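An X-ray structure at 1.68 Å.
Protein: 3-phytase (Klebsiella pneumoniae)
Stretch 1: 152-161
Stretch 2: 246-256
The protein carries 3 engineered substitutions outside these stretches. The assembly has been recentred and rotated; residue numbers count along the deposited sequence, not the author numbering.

Stretch 1, residues 152-161: EKAGDLAQRR
Stretch 2 (246-256) TENYDLSNDVL

Contact between residues 152-161 and 246-256 of one chain of the Klebsiella pneumoniae 3-phytase, burying 366 Å² summed over both sides. In the first stretch a helix runs through Ala154, breaks at Gly155 (phi/psi 62/-133, a positive phi that favours glycine) and gives way to a second helix from Leu157. Asp156 (-79/102; chi1 t) caps this helix: Asp156 OD1 accepts from Gln159 N at 3.2 Å, while Arg160 N bonds to Asp156 O at 3.2 Å. In the second stretch a helix reaches Asp250, Leu251 leaves helical geometry at -106/10, and a type I turn spans Ser252 to Val255, with Val255 N to Ser252 O at 3.2 Å. The register is set by two CA pairs: Ala154 CA lies 6.2 Å from Leu251 CA, and Arg160 CA lies 8.8 Å from Glu247 CA.

Lys153 points its CA-to-CB bond toward the second stretch and is fully extended (chi1 to chi4 all t), so its ammonium reaches two main-chain carbonyls, that of Asp250 at the helix end and that of Asp254 in the following turn. Lys153 NZ donates to Asp250 O at 2.8 Å and, weakly, to Asp254 O at 3.0 Å; water 1 accepts from Lys153 NZ at 2.8 Å and donates to Asp250 OD1 at 3.0 Å. Its aliphatic part packs on the way, Lys153 CD lying 4.0 Å from Val255 CG2.

Arg160 (m, t, t, with chi4 -90°) joins both stretches; its CA-to-CB bond points toward the second stretch. Within its own stretch it ties down the end of the preceding helix: Arg160 NE donates to Ala154 O at 2.8 Å and Arg160 NH2 to Lys153 O at 2.9 Å. Across the contact Arg160 NH1 forms a salt bridge with Glu247 OE2 at 3.0 Å, nearly linear at 168° and near the guanidinium plane. Water 3 accepts from Arg160 NH1 at 2.8 Å and donates to Asp250 OD2 at 2.8 Å. The CA-to-CB bond of Glu247 (chi1 t, chi2 90°) points toward the first stretch; Glu247 OE2 also accepts from water 2 at 2.7 Å, and that water donates to Arg160 O at 2.9 Å. Both Asp250 carboxylate oxygens have further partners elsewhere in the structure.

Leu251 (m, t) packs among these polar links. Its CA-to-CB bond points sideways, but the side-chain end comes nearer: Leu251 CD2 lies 3.6 Å from Ala154 CA and 4.1 Å from Ala154 CB, and Leu251 CD1 is 4.1 Å from Leu157 CD2. Leu251 CD2 also lies over one guanidinium face, 3.8 Å from Arg160 NH2, while Glu247 OE2 sits at the edge. The CA-to-CB bond of Ser252 points away from the first stretch, and Ser252 OG donates to Asn248 O at 2.8 Å.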

# COMPACT_ATOMS: atom_id res chain seq x y z
N GLU B 152 25.55 46.37 -25.66
CA GLU B 152 25.77 47.19 -24.47
C GLU B 152 26.22 46.36 -23.29
O GLU B 152 27.22 46.67 -22.63
CB GLU B 152 24.50 47.97 -24.09
CG GLU B 152 24.72 48.97 -22.96
CD GLU B 152 25.78 50.02 -23.29
OE1 GLU B 152 25.67 50.68 -24.36
OE2 GLU B 152 26.73 50.19 -22.49
N LYS B 153 25.50 45.26 -23.04
CA LYS B 153 25.84 44.38 -21.96
C LYS B 153 27.12 43.60 -22.22
O LYS B 153 27.92 43.44 -21.30
CB LYS B 153 24.69 43.42 -21.67
CG LYS B 153 24.83 42.75 -20.33
CD LYS B 153 23.59 41.95 -19.98
CE LYS B 153 23.74 41.37 -18.60
NZ LYS B 153 22.58 40.51 -18.23
N ALA B 154 27.31 43.13 -23.45
CA ALA B 154 28.50 42.32 -23.81
C ALA B 154 29.81 43.11 -23.66
O ALA B 154 30.79 42.59 -23.15
CB ALA B 154 28.37 41.75 -25.21
N GLY B 155 29.81 44.37 -24.08
CA GLY B 155 31.02 45.20 -23.98
C GLY B 155 32.14 44.60 -24.82
O GLY B 155 31.92 44.20 -25.96
N ASP B 156 33.33 44.50 -24.24
CA ASP B 156 34.49 43.93 -24.95
C ASP B 156 34.44 42.40 -24.97
O ASP B 156 34.79 41.77 -23.98
CB ASP B 156 35.79 44.41 -24.28
CG ASP B 156 37.03 44.13 -25.11
OD1 ASP B 156 37.03 43.22 -25.98
OD2 ASP B 156 38.03 44.84 -24.89
N LEU B 157 34.05 41.81 -26.10
CA LEU B 157 33.90 40.35 -26.23
C LEU B 157 35.23 39.58 -26.25
O LEU B 157 35.31 38.43 -25.76
CB LEU B 157 33.02 39.97 -27.43
CG LEU B 157 31.49 40.11 -27.25
CD1 LEU B 157 30.78 40.02 -28.58
CD2 LEU B 157 30.94 39.04 -26.28
N ALA B 158 36.27 40.20 -26.80
CA ALA B 158 37.63 39.64 -26.74
C ALA B 158 38.08 39.46 -25.30
O ALA B 158 38.71 38.45 -24.97
CB ALA B 158 38.62 40.53 -27.50
N GLN B 159 37.78 40.45 -24.46
CA GLN B 159 38.14 40.40 -23.05
C GLN B 159 37.34 39.32 -22.30
O GLN B 159 37.88 38.62 -21.44
CB GLN B 159 37.92 41.77 -22.42
CG GLN B 159 38.52 41.94 -21.03
CD GLN B 159 38.56 43.40 -20.58
OE1 GLN B 159 38.43 43.69 -19.39
NE2 GLN B 159 38.73 44.32 -21.54
N ARG B 160 36.05 39.19 -22.63
CA ARG B 160 35.22 38.12 -22.04
C ARG B 160 35.76 36.73 -22.42
O ARG B 160 35.83 35.83 -21.58
CB ARG B 160 33.75 38.26 -22.47
CG ARG B 160 32.95 39.38 -21.79
CD ARG B 160 31.47 39.30 -22.21
NE ARG B 160 30.62 40.32 -21.60
CZ ARG B 160 29.98 40.19 -20.43
NH1 ARG B 160 30.09 39.07 -19.71
NH2 ARG B 160 29.22 41.18 -19.98
N ARG B 161 36.13 36.57 -23.70
CA ARG B 161 36.66 35.31 -24.22
C ARG B 161 37.97 34.93 -23.55
O ARG B 161 38.19 33.76 -23.20
CB ARG B 161 36.86 35.40 -25.74
CG ARG B 161 37.20 34.08 -26.42
CD ARG B 161 37.55 34.34 -27.87
NE ARG B 161 37.86 33.13 -28.62
CZ ARG B 161 38.63 33.10 -29.71
NH1 ARG B 161 39.19 34.22 -30.16
NH2 ARG B 161 38.87 31.96 -30.35
N THR B 246 26.37 30.15 -18.09
CA THR B 246 26.04 31.38 -17.37
C THR B 246 26.38 32.59 -18.22
O THR B 246 25.58 33.52 -18.33
CB THR B 246 26.76 31.46 -16.00
OG1 THR B 246 26.25 30.44 -15.12
CG2 THR B 246 26.56 32.82 -15.35
N GLU B 247 27.57 32.59 -18.81
CA GLU B 247 27.98 33.73 -19.65
C GLU B 247 27.01 33.93 -20.83
O GLU B 247 26.57 35.07 -21.10
CB GLU B 247 29.42 33.52 -20.14
CG GLU B 247 30.01 34.73 -20.90
CD GLU B 247 30.72 35.73 -20.01
OE1 GLU B 247 30.51 35.73 -18.78
OE2 GLU B 247 31.52 36.54 -20.55
N ASN B 248 26.66 32.84 -21.52
CA ASN B 248 25.72 32.96 -22.64
C ASN B 248 24.35 33.45 -22.19
O ASN B 248 23.75 34.28 -22.86
CB ASN B 248 25.58 31.64 -23.40
CG ASN B 248 24.93 31.82 -24.77
OD1 ASN B 248 23.92 31.17 -25.09
ND2 ASN B 248 25.49 32.70 -25.58
N TYR B 249 23.87 32.94 -21.07
CA TYR B 249 22.63 33.46 -20.49
C TYR B 249 22.70 34.96 -20.18
O TYR B 249 21.78 35.70 -20.53
CB TYR B 249 22.21 32.66 -19.24
CG TYR B 249 21.31 31.51 -19.59
CD1 TYR B 249 21.80 30.41 -20.28
CD2 TYR B 249 19.95 31.56 -19.30
CE1 TYR B 249 20.96 29.35 -20.64
CE2 TYR B 249 19.10 30.51 -19.66
CZ TYR B 249 19.61 29.42 -20.33
OH TYR B 249 18.78 28.39 -20.68
N ASP B 250 23.77 35.40 -19.52
CA ASP B 250 23.93 36.82 -19.21
C ASP B 250 23.71 37.67 -20.45
O ASP B 250 23.15 38.76 -20.36
CB ASP B 250 25.32 37.12 -18.65
CG ASP B 250 25.52 36.62 -17.24
OD1 ASP B 250 24.52 36.33 -16.51
OD2 ASP B 250 26.71 36.53 -16.83
N LEU B 251 24.10 37.15 -21.62
CA LEU B 251 24.15 37.94 -22.86
C LEU B 251 23.03 37.59 -23.82
O LEU B 251 23.04 38.04 -24.96
CB LEU B 251 25.52 37.78 -23.55
CG LEU B 251 26.74 38.21 -22.74
CD1 LEU B 251 28.04 38.02 -23.54
CD2 LEU B 251 26.60 39.65 -22.22
N SER B 252 22.06 36.80 -23.36
CA SER B 252 20.89 36.49 -24.18
C SER B 252 19.59 36.67 -23.38
O SER B 252 19.04 37.77 -23.31
CB SER B 252 20.98 35.10 -24.82
OG SER B 252 21.15 34.05 -23.85
N ASN B 253 19.11 35.59 -22.77
CA ASN B 253 17.85 35.64 -22.02
C ASN B 253 17.83 36.60 -20.83
O ASN B 253 16.76 37.07 -20.44
CB ASN B 253 17.49 34.24 -21.53
CG ASN B 253 17.56 33.23 -22.62
OD1 ASN B 253 17.03 33.44 -23.70
ND2 ASN B 253 18.21 32.11 -22.35
N ASP B 254 18.98 36.86 -20.24
CA ASP B 254 19.05 37.69 -19.05
C ASP B 254 19.37 39.17 -19.36
O ASP B 254 19.65 39.94 -18.46
CB ASP B 254 20.04 37.10 -18.04
CG ASP B 254 19.56 35.76 -17.49
OD1 ASP B 254 18.33 35.59 -17.29
OD2 ASP B 254 20.40 34.87 -17.25
N VAL B 255 19.35 39.52 -20.64
CA VAL B 255 19.45 40.92 -21.08
C VAL B 255 18.08 41.57 -20.79
O VAL B 255 17.06 41.10 -21.29
CB VAL B 255 19.79 41.01 -22.60
CG1 VAL B 255 19.69 42.45 -23.10
CG2 VAL B 255 21.20 40.45 -22.86
N LEU B 256 18.09 42.64 -20.01
CA LEU B 256 16.85 43.27 -19.53
C LEU B 256 15.85 43.56 -20.65
O LEU B 256 14.68 43.19 -20.54
CB LEU B 256 17.15 44.54 -18.75
CG LEU B 256 15.91 45.14 -18.07
CD1 LEU B 256 15.26 44.13 -17.11
CD2 LEU B 256 16.29 46.40 -17.32
O HOH W 1 23.13 38.93 -15.99
O HOH W 2 33.97 36.43 -19.46
O HOH W 3 28.47 38.59 -17.42